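Side-chain contacts in cellulase (Xanthomonas axonopodis pv. citri, PDB 5HOS), which is an endo-beta-1,4-glucanase of glycosyl hydrolase family 5 and probably cleaves internal beta-1,4 linkages in cellulose chains: residues A[58-63]-A[100-105]; A[62-67]-A[106-111]; A[70-75]-A[268-273]. One frame throughout, in Å; residues are numbered along the deposited sequence.

Contact 1 (A[58-63]-A[100-105])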
loop_
_atom_site.group_PDB
_atom_site.type_symbol
_atom_site.label_atom_id
_atom_site.label_comp_id
_atom_site.label_asym_id
_atom_site.label_seq_id
_atom_site.Cartn_x
_atom_site.Cartn_y
_atom_site.Cartn_z
ATOM N N ASP A 58 -3.430 -20.004 -5.774
ATOM C CA ASP A 58 -4.747 -20.164 -5.134
ATOM C C ASP A 58 -5.043 -19.162 -3.997
ATOM O O ASP A 58 -6.189 -19.034 -3.580
ATOM C CB ASP A 58 -5.016 -21.623 -4.697
ATOM C CG ASP A 58 -4.120 -22.105 -3.555
ATOM O OD1 ASP A 58 -3.294 -21.333 -3.037
ATOM O OD2 ASP A 58 -4.251 -23.287 -3.174
ATOM N N GLU A 59 -4.024 -18.450 -3.518
ATOM C CA GLU A 59 -4.239 -17.365 -2.554
ATOM C C GLU A 59 -5.053 -16.235 -3.198
ATOM O O GLU A 59 -5.993 -15.712 -2.593
ATOM C CB GLU A 59 -2.908 -16.879 -1.983
ATOM C CG GLU A 59 -2.235 -17.942 -1.105
ATOM C CD GLU A 59 -0.918 -17.490 -0.502
ATOM O OE1 GLU A 59 -0.902 -16.406 0.108
ATOM O OE2 GLU A 59 0.099 -18.217 -0.633
ATOM N N TYR A 60 -4.753 -15.944 -4.460
ATOM C CA TYR A 60 -5.490 -14.927 -5.212
ATOM C C TYR A 60 -6.932 -15.383 -5.422
ATOM O O TYR A 60 -7.865 -14.624 -5.177
ATOM C CB TYR A 60 -4.809 -14.624 -6.551
ATOM C CG TYR A 60 -3.376 -14.153 -6.409
ATOM C CD1 TYR A 60 -2.324 -15.063 -6.337
ATOM C CD2 TYR A 60 -3.066 -12.795 -6.349
ATOM C CE1 TYR A 60 -1.016 -14.638 -6.207
ATOM C CE2 TYR A 60 -1.759 -12.362 -6.221
ATOM C CZ TYR A 60 -0.735 -13.289 -6.137
ATOM O OH TYR A 60 0.576 -12.876 -6.010
ATOM N N ALA A 61 -7.113 -16.629 -5.855
ATOM C CA ALA A 61 -8.453 -17.190 -6.054
ATOM C C ALA A 61 -9.308 -17.109 -4.777
ATOM O O ALA A 61 -10.473 -16.750 -4.848
ATOM C CB ALA A 61 -8.372 -18.621 -6.557
ATOM N N TYR A 62 -8.716 -17.392 -3.614
ATOM C CA TYR A 62 -9.441 -17.280 -2.350
ATOM C C TYR A 62 -10.005 -15.871 -2.131
ATOM O O TYR A 62 -11.197 -15.703 -1.854
ATOM C CB TYR A 62 -8.571 -17.677 -1.145
ATOM C CG TYR A 62 -9.262 -17.360 0.166
ATOM C CD1 TYR A 62 -10.335 -18.129 0.613
ATOM C CD2 TYR A 62 -8.885 -16.252 0.931
ATOM C CE1 TYR A 62 -10.997 -17.824 1.796
ATOM C CE2 TYR A 62 -9.538 -15.941 2.115
ATOM C CZ TYR A 62 -10.591 -16.728 2.547
ATOM O OH TYR A 62 -11.233 -16.415 3.726
ATOM N N PHE A 63 -9.152 -14.861 -2.256
ATOM C CA PHE A 63 -9.586 -13.490 -1.981
ATOM C C PHE A 63 -10.540 -12.964 -3.044
ATOM O O PHE A 63 -11.473 -12.238 -2.719
ATOM C CB PHE A 63 -8.387 -12.571 -1.713
ATOM C CG PHE A 63 -7.738 -12.856 -0.387
ATOM C CD1 PHE A 63 -8.413 -12.552 0.800
ATOM C CD2 PHE A 63 -6.508 -13.480 -0.311
ATOM C CE1 PHE A 63 -7.851 -12.838 2.040
ATOM C CE2 PHE A 63 -5.938 -13.767 0.929
ATOM C CZ PHE A 63 -6.613 -13.451 2.102
ATOM N N VAL A 100 1.615 -10.977 -10.775
ATOM C CA VAL A 100 0.684 -10.255 -11.658
ATOM C C VAL A 100 -0.151 -11.234 -12.497
ATOM O O VAL A 100 -1.368 -11.063 -12.613
ATOM C CB VAL A 100 1.422 -9.227 -12.554
ATOM C CG1 VAL A 100 0.497 -8.629 -13.610
ATOM C CG2 VAL A 100 2.014 -8.109 -11.704
ATOM N N ALA A 101 0.496 -12.250 -13.072
ATOM C CA ALA A 101 -0.220 -13.270 -13.846
ATOM C C ALA A 101 -1.227 -14.037 -12.982
ATOM O O ALA A 101 -2.371 -14.214 -13.372
ATOM C CB ALA A 101 0.761 -14.224 -14.514
ATOM N N ASN A 102 -0.798 -14.452 -11.788
ATOM C CA ASN A 102 -1.686 -15.112 -10.839
ATOM C C ASN A 102 -2.895 -14.245 -10.479
ATOM O O ASN A 102 -4.023 -14.733 -10.442
ATOM C CB ASN A 102 -0.939 -15.472 -9.548
ATOM C CG ASN A 102 0.038 -16.625 -9.720
ATOM O OD1 ASN A 102 -0.032 -17.384 -10.673
ATOM N ND2 ASN A 102 0.954 -16.762 -8.769
ATOM N N ALA A 103 -2.650 -12.956 -10.248
ATOM C CA ALA A 103 -3.713 -12.016 -9.930
ATOM C C ALA A 103 -4.682 -11.877 -11.097
ATOM O O ALA A 103 -5.902 -11.925 -10.901
ATOM C CB ALA A 103 -3.136 -10.664 -9.575
ATOM N N LYS A 104 -4.146 -11.731 -12.302
ATOM C CA LYS A 104 -4.987 -11.640 -13.492
ATOM C C LYS A 104 -5.880 -12.861 -13.652
ATOM O O LYS A 104 -7.030 -12.722 -14.059
ATOM C CB LYS A 104 -4.159 -11.442 -14.765
ATOM C CG LYS A 104 -3.590 -10.040 -14.932
ATOM C CD LYS A 104 -2.749 -9.975 -16.182
ATOM C CE LYS A 104 -2.064 -8.646 -16.371
ATOM N NZ LYS A 104 -1.165 -8.738 -17.547
ATOM N N ALA A 105 -5.359 -14.048 -13.330
ATOM C CA ALA A 105 -6.140 -15.293 -13.412
ATOM C C ALA A 105 -7.341 -15.278 -12.481
ATOM O O ALA A 105 -8.353 -15.898 -12.775
ATOM C CB ALA A 105 -5.267 -16.513 -13.119
HETATM O O HOH W 1 2.215 -14.985 -6.652
#

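Contact 2 (A[62-67]-A[106-111])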
loop_
_atom_site.group_PDB
_atom_site.type_symbol
_atom_site.label_atom_id
_atom_site.label_comp_id
_atom_site.label_asym_id
_atom_site.label_seq_id
_atom_site.Cartn_x
_atom_site.Cartn_y
_atom_site.Cartn_z
ATOM N N TYR A 62 -8.716 -17.392 -3.614
ATOM C CA TYR A 62 -9.441 -17.280 -2.350
ATOM C C TYR A 62 -10.005 -15.871 -2.131
ATOM O O TYR A 62 -11.197 -15.703 -1.854
ATOM C CB TYR A 62 -8.571 -17.677 -1.145
ATOM C CG TYR A 62 -9.262 -17.360 0.166
ATOM C CD1 TYR A 62 -10.335 -18.129 0.613
ATOM C CD2 TYR A 62 -8.885 -16.252 0.931
ATOM C CE1 TYR A 62 -10.997 -17.824 1.796
ATOM C CE2 TYR A 62 -9.538 -15.941 2.115
ATOM C CZ TYR A 62 -10.591 -16.728 2.547
ATOM O OH TYR A 62 -11.233 -16.415 3.726
ATOM N N PHE A 63 -9.152 -14.861 -2.256
ATOM C CA PHE A 63 -9.586 -13.490 -1.981
ATOM C C PHE A 63 -10.540 -12.964 -3.044
ATOM O O PHE A 63 -11.473 -12.238 -2.719
ATOM C CB PHE A 63 -8.387 -12.571 -1.713
ATOM C CG PHE A 63 -7.738 -12.856 -0.387
ATOM C CD1 PHE A 63 -8.413 -12.552 0.800
ATOM C CD2 PHE A 63 -6.508 -13.480 -0.311
ATOM C CE1 PHE A 63 -7.851 -12.838 2.040
ATOM C CE2 PHE A 63 -5.938 -13.767 0.929
ATOM C CZ PHE A 63 -6.613 -13.451 2.102
ATOM N N ALA A 64 -10.351 -13.392 -4.292
ATOM C CA ALA A 64 -11.322 -13.096 -5.357
ATOM C C ALA A 64 -12.683 -13.712 -5.047
ATOM O O ALA A 64 -13.718 -13.068 -5.255
ATOM C CB ALA A 64 -10.819 -13.585 -6.711
ATOM N N GLY A 65 -12.683 -14.939 -4.517
ATOM C CA GLY A 65 -13.926 -15.602 -4.096
ATOM C C GLY A 65 -14.647 -14.849 -2.981
ATOM O O GLY A 65 -15.866 -14.931 -2.858
ATOM N N LYS A 66 -13.886 -14.104 -2.175
ATOM C CA LYS A 66 -14.444 -13.194 -1.164
ATOM C C LYS A 66 -14.747 -11.790 -1.702
ATOM O O LYS A 66 -14.948 -10.860 -0.919
ATOM C CB LYS A 66 -13.498 -13.111 0.039
ATOM C CG LYS A 66 -13.297 -14.435 0.755
ATOM C CD LYS A 66 -14.537 -14.843 1.544
ATOM C CE LYS A 66 -14.769 -16.337 1.508
ATOM N NZ LYS A 66 -16.041 -16.657 2.213
ATOM N N HIS A 67 -14.796 -11.655 -3.032
ATOM C CA HIS A 67 -15.207 -10.433 -3.740
ATOM C C HIS A 67 -14.194 -9.287 -3.700
ATOM O O HIS A 67 -14.546 -8.148 -4.007
ATOM C CB HIS A 67 -16.593 -9.966 -3.281
ATOM C CG HIS A 67 -17.575 -11.080 -3.163
ATOM N ND1 HIS A 67 -18.050 -11.767 -4.258
ATOM C CD2 HIS A 67 -18.128 -11.667 -2.079
ATOM C CE1 HIS A 67 -18.877 -12.712 -3.855
ATOM N NE2 HIS A 67 -18.942 -12.674 -2.537
ATOM N N ALA A 106 -7.212 -14.567 -11.360
ATOM C CA ALA A 106 -8.295 -14.370 -10.407
ATOM C C ALA A 106 -9.056 -13.053 -10.631
ATOM O O ALA A 106 -9.826 -12.656 -9.766
ATOM C CB ALA A 106 -7.731 -14.422 -8.989
ATOM N N LYS A 107 -8.879 -12.423 -11.804
ATOM C CA LYS A 107 -9.461 -11.113 -12.148
ATOM C C LYS A 107 -9.181 -10.026 -11.092
ATOM O O LYS A 107 -10.072 -9.258 -10.703
ATOM C CB LYS A 107 -10.957 -11.247 -12.454
ATOM C CG LYS A 107 -11.262 -12.276 -13.549
ATOM C CD LYS A 107 -12.728 -12.237 -13.970
ATOM C CE LYS A 107 -13.187 -13.542 -14.612
ATOM N NZ LYS A 107 -12.315 -13.999 -15.729
ATOM N N MET A 108 -7.931 -9.978 -10.639
ATOM C CA MET A 108 -7.505 -9.013 -9.643
ATOM C C MET A 108 -6.410 -8.093 -10.178
ATOM O O MET A 108 -5.695 -8.432 -11.137
ATOM C CB MET A 108 -7.005 -9.733 -8.388
ATOM C CG MET A 108 -8.054 -10.601 -7.711
ATOM S SD MET A 108 -7.402 -11.448 -6.269
ATOM C CE MET A 108 -7.699 -10.259 -4.969
ATOM N N TYR A 109 -6.308 -6.926 -9.545
ATOM C CA TYR A 109 -5.213 -5.975 -9.739
ATOM C C TYR A 109 -4.118 -6.238 -8.709
ATOM O O TYR A 109 -4.389 -6.804 -7.650
ATOM C CB TYR A 109 -5.723 -4.545 -9.546
ATOM C CG TYR A 109 -6.807 -4.114 -10.507
ATOM C CD1 TYR A 109 -8.151 -4.311 -10.209
ATOM C CD2 TYR A 109 -6.489 -3.494 -11.711
ATOM C CE1 TYR A 109 -9.150 -3.917 -11.087
ATOM C CE2 TYR A 109 -7.481 -3.094 -12.599
ATOM C CZ TYR A 109 -8.808 -3.305 -12.276
ATOM O OH TYR A 109 -9.802 -2.903 -13.150
ATOM N N VAL A 110 -2.892 -5.805 -9.023
ATOM C CA VAL A 110 -1.761 -5.907 -8.089
ATOM C C VAL A 110 -1.141 -4.531 -7.926
ATOM O O VAL A 110 -0.748 -3.910 -8.916
ATOM C CB VAL A 110 -0.678 -6.902 -8.559
ATOM C CG1 VAL A 110 0.536 -6.882 -7.644
ATOM C CG2 VAL A 110 -1.236 -8.305 -8.608
ATOM N N ILE A 111 -1.042 -4.074 -6.678
ATOM C CA ILE A 111 -0.233 -2.915 -6.339
ATOM C C ILE A 111 1.154 -3.438 -6.032
ATOM O O ILE A 111 1.323 -4.208 -5.080
ATOM C CB ILE A 111 -0.768 -2.163 -5.100
ATOM C CG1 ILE A 111 -2.206 -1.686 -5.320
ATOM C CG2 ILE A 111 0.140 -0.983 -4.732
ATOM C CD1 ILE A 111 -2.951 -1.395 -4.026
#

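Contact 3 (A[70-75]-A[268-273])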
loop_
_atom_site.group_PDB
_atom_site.type_symbol
_atom_site.label_atom_id
_atom_site.label_comp_id
_atom_site.label_asym_id
_atom_site.label_seq_id
_atom_site.Cartn_x
_atom_site.Cartn_y
_atom_site.Cartn_z
ATOM N N THR A 70 -8.265 -6.695 -5.517
ATOM C CA THR A 70 -6.933 -6.085 -5.427
ATOM C C THR A 70 -6.051 -6.806 -4.414
ATOM O O THR A 70 -6.506 -7.175 -3.343
ATOM C CB THR A 70 -7.052 -4.590 -5.057
ATOM O OG1 THR A 70 -7.867 -3.925 -6.035
ATOM C CG2 THR A 70 -5.690 -3.904 -5.006
ATOM N N VAL A 71 -4.795 -7.019 -4.794
ATOM C CA VAL A 71 -3.742 -7.474 -3.898
ATOM C C VAL A 71 -2.701 -6.369 -3.842
ATOM O O VAL A 71 -2.233 -5.903 -4.881
ATOM C CB VAL A 71 -3.099 -8.787 -4.407
ATOM C CG1 VAL A 71 -1.751 -9.057 -3.748
ATOM C CG2 VAL A 71 -4.065 -9.943 -4.179
ATOM N N ARG A 72 -2.347 -5.939 -2.637
ATOM C CA ARG A 72 -1.164 -5.109 -2.466
ATOM C C ARG A 72 -0.039 -6.063 -2.144
ATOM O O ARG A 72 -0.149 -6.879 -1.208
ATOM C CB ARG A 72 -1.344 -4.043 -1.383
ATOM C CG ARG A 72 -0.147 -3.116 -1.186
ATOM C CD ARG A 72 -0.582 -1.870 -0.437
ATOM N NE ARG A 72 0.461 -0.896 -0.126
ATOM C CZ ARG A 72 1.179 -0.841 1.002
ATOM N NH1 ARG A 72 1.048 -1.755 1.968
ATOM N NH2 ARG A 72 2.048 0.152 1.170
ATOM N N LEU A 73 1.025 -5.975 -2.934
ATOM C CA LEU A 73 2.152 -6.892 -2.835
ATOM C C LEU A 73 3.424 -6.159 -2.405
ATOM O O LEU A 73 4.099 -5.547 -3.234
ATOM C CB LEU A 73 2.357 -7.580 -4.182
ATOM C CG LEU A 73 3.422 -8.669 -4.240
ATOM C CD1 LEU A 73 2.923 -9.923 -3.542
ATOM C CD2 LEU A 73 3.806 -8.949 -5.686
ATOM N N PRO A 74 3.749 -6.212 -1.100
ATOM C CA PRO A 74 5.001 -5.663 -0.635
ATOM C C PRO A 74 6.198 -6.435 -1.185
ATOM O O PRO A 74 6.214 -7.671 -1.122
ATOM C CB PRO A 74 4.927 -5.853 0.882
ATOM C CG PRO A 74 3.493 -5.900 1.201
ATOM C CD PRO A 74 2.909 -6.649 0.037
ATOM N N ILE A 75 7.161 -5.697 -1.736
ATOM C CA ILE A 75 8.443 -6.236 -2.182
ATOM C C ILE A 75 9.548 -5.368 -1.612
ATOM O O ILE A 75 9.304 -4.208 -1.267
ATOM C CB ILE A 75 8.546 -6.333 -3.719
ATOM C CG1 ILE A 75 8.512 -4.957 -4.409
ATOM C CG2 ILE A 75 7.421 -7.199 -4.256
ATOM C CD1 ILE A 75 9.859 -4.325 -4.660
ATOM N N PHE A 268 -6.390 6.474 -1.450
ATOM C CA PHE A 268 -6.351 5.005 -1.383
ATOM C C PHE A 268 -5.862 4.635 0.007
ATOM O O PHE A 268 -4.732 4.989 0.379
ATOM C CB PHE A 268 -5.414 4.427 -2.447
ATOM C CG PHE A 268 -5.649 2.958 -2.748
ATOM C CD1 PHE A 268 -5.356 1.976 -1.815
ATOM C CD2 PHE A 268 -6.119 2.561 -3.991
ATOM C CE1 PHE A 268 -5.560 0.630 -2.109
ATOM C CE2 PHE A 268 -6.327 1.221 -4.290
ATOM C CZ PHE A 268 -6.054 0.256 -3.345
ATOM N N LEU A 269 -6.694 3.924 0.765
ATOM C CA LEU A 269 -6.329 3.492 2.106
ATOM C C LEU A 269 -5.598 2.145 1.984
ATOM O O LEU A 269 -6.196 1.083 2.105
ATOM C CB LEU A 269 -7.562 3.418 3.015
ATOM C CG LEU A 269 -7.285 3.328 4.520
ATOM C CD1 LEU A 269 -6.658 4.610 5.051
ATOM C CD2 LEU A 269 -8.574 3.019 5.277
ATOM N N ALA A 270 -4.297 2.213 1.709
ATOM C CA ALA A 270 -3.525 1.032 1.308
ATOM C C ALA A 270 -3.175 0.093 2.462
ATOM O O ALA A 270 -2.793 -1.052 2.221
ATOM C CB ALA A 270 -2.261 1.434 0.568
ATOM N N GLU A 271 -3.251 0.592 3.696
ATOM C CA GLU A 271 -3.151 -0.260 4.876
ATOM C C GLU A 271 -4.152 0.211 5.905
ATOM O O GLU A 271 -4.240 1.412 6.192
ATOM C CB GLU A 271 -1.765 -0.208 5.524
ATOM C CG GLU A 271 -0.640 -0.806 4.701
ATOM C CD GLU A 271 0.648 -0.995 5.484
ATOM O OE1 GLU A 271 0.613 -0.909 6.736
ATOM O OE2 GLU A 271 1.703 -1.237 4.838
ATOM N N PHE A 272 -4.891 -0.756 6.444
ATOM C CA PHE A 272 -5.709 -0.581 7.644
ATOM C C PHE A 272 -6.006 -1.968 8.175
ATOM O O PHE A 272 -5.982 -2.947 7.419
ATOM C CB PHE A 272 -7.014 0.163 7.345
ATOM C CG PHE A 272 -7.961 -0.598 6.460
ATOM C CD1 PHE A 272 -7.687 -0.769 5.101
ATOM C CD2 PHE A 272 -9.118 -1.161 6.981
ATOM C CE1 PHE A 272 -8.547 -1.484 4.288
ATOM C CE2 PHE A 272 -9.986 -1.863 6.166
ATOM C CZ PHE A 272 -9.703 -2.030 4.820
ATOM N N GLY A 273 -6.280 -2.048 9.470
ATOM C CA GLY A 273 -6.577 -3.321 10.103
ATOM C C GLY A 273 -7.210 -3.114 11.453
ATOM O O GLY A 273 -7.064 -2.055 12.056
#

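Contact 1 (A[58-63]-A[100-105])
Y60 and A103 mark where the two helical segments come closest. Their CA atoms are 5.8 Å apart. Residues 58-63 belong to helix 57-65 and residues 100-105 to the end of helix 90-105. The helices lie side by side with the Y60 ring between them. This one aromatic ring fills most of the interface.

Y60 lays one face of its ring on the other helix. The peptide link between N102 and A103 lies above that face, towards the rim, with A103 N 3.9 Å above the ring plane. Different parts of this same face meet different residues. CE1 of Y60 lies under N102 CB at 3.4 Å, a tight fit. CD2 of Y60 is 3.7 Å from A103 CA and 3.9 Å from A103 CB. The small side chain of A103 lets the ring come this near the helix. CG of Y60 stands anti to its carbonyl carbon (chi1 -58°), which directs the ring at the neighbouring helix.

The side chain of N102 crosses the tyrosine at about a right angle, with amide and ring planes 54° apart. One water joins their polar ends. It lies 2.7 Å from Y60 OH and accepts a hydrogen bond from N102 ND2 at 3.0 Å. The amide oxygen of N102 has a weak bond to Q98 in the same helix. Y60 also packs on L34 of strand 29-34.

Helices 57-65 and 90-105 flank strand 70-75 in the chain. Their side-by-side packing belongs to the outer helical layer of the (beta/alpha)8 barrel, the fold of family 5 glycosidases.

Contact 2 (A[62-67]-A[106-111])
M108 reaches A64 and F63 through an extended start and a late bend. Its CG is anti to the carbonyl carbon (chi1 -61°), chi2 is trans, and chi3 of 89° bends the end of the chain, so that the methyl runs alongside the helix towards F63 CB. The setting is the shell of the (beta/alpha)8 barrel, where M108 leads into strand 109-114.

Both helices involved end in a Schellman motif. H67 is the C-prime residue of helix 57-65, and K107 that of helix 90-105. The second motif turns the chain at once, so A106 and M108 both face A64.

The sulfur of M108 lies against the helix backbone, with SD 4.0 Å from A64 N and 4.1 Å from A64 CB. It also packs against the carbonyl oxygen of Y60, one turn earlier. CE goes further along and meets F63 CB at 4.1 Å, while the phenylalanine ring leads away to V32 and L34 of strand 29-34. V71 of strand 70-75 also touches M108, so the methionine fills space between helix and barrel wall.

A64 is the small partner in the middle. Its CB lies 3.9 Å from A106 CB and, closer still, 3.3 Å from A106 O.

Contact 3 (A[70-75]-A[268-273])
R72 reaches into the barrel interior, where it meets A270 and E271. Strand 70-75 and strand 267-273 are not neighbours in the sheet. The axes of the two short segments pass 9.2 Å apart at 77°, and side chains fill the gap.

CB of R72 points at the other strand, and the chain runs nearly straight from CG to NE. With CG anti to the backbone N, this carries the guanidinium well into the barrel. CD is the first atom to touch, 3.6 Å from A270 O. NE comes next, 3.6 Å from A270 CB, and the same methyl covers one face of the guanidinium. At the tip, NH1 bonds to E271 OE2 at 3.0 Å as part of a salt bridge. The bond is somewhat bent, with an N-H...O angle of 148°. OE2 uses its anti lone pair and sits a little out of the guanidinium plane. The carboxylate is turned 67° against that plane. NH1 is also hydrogen-bonded to N33, and NH2 to N158 and E227, the last as a salt bridge.

Nearer the start of both strands, T70 CG2 meets the edge of the F268 ring at CZ, 4.5 Å away. This is a looser apolar contact in the same interior.

E271 is held at both oxygens: OE2 by R72, and OE1 by the hydroxyl of Y231. This should limit rotation of its carboxylate. In family 5 glycosidases the nucleophile is a glutamate at the C-terminal end of the seventh strand, the place E271 occupies. The arrangement is consistent with that role. R72, itself held by N33, N158 and E227, probably helps to fix the orientation of the E271 carboxylate.

From the N terminus, helix 57-65 comes first and starts contacts 1 and 2. Contact 1 closes the loop that holds strand 70-75 and most of helix 90-105. Contact 2 starts slightly later on the same helix and closes just after that second helix, on the way into strand 109-114. The two sites lie side by side, their centres 6 Å apart. Contact 3 starts inside both loops, at strand 70-75, and ends far along the chain at strand 267-273, so it crosses both. Contacts 1 and 2 tie the outer helices to each other and to the wall. Contact 3 spans the barrel interior. V71 touches Y60, joining shell to wall, and I111 pairs with strand 70-75 within the wall.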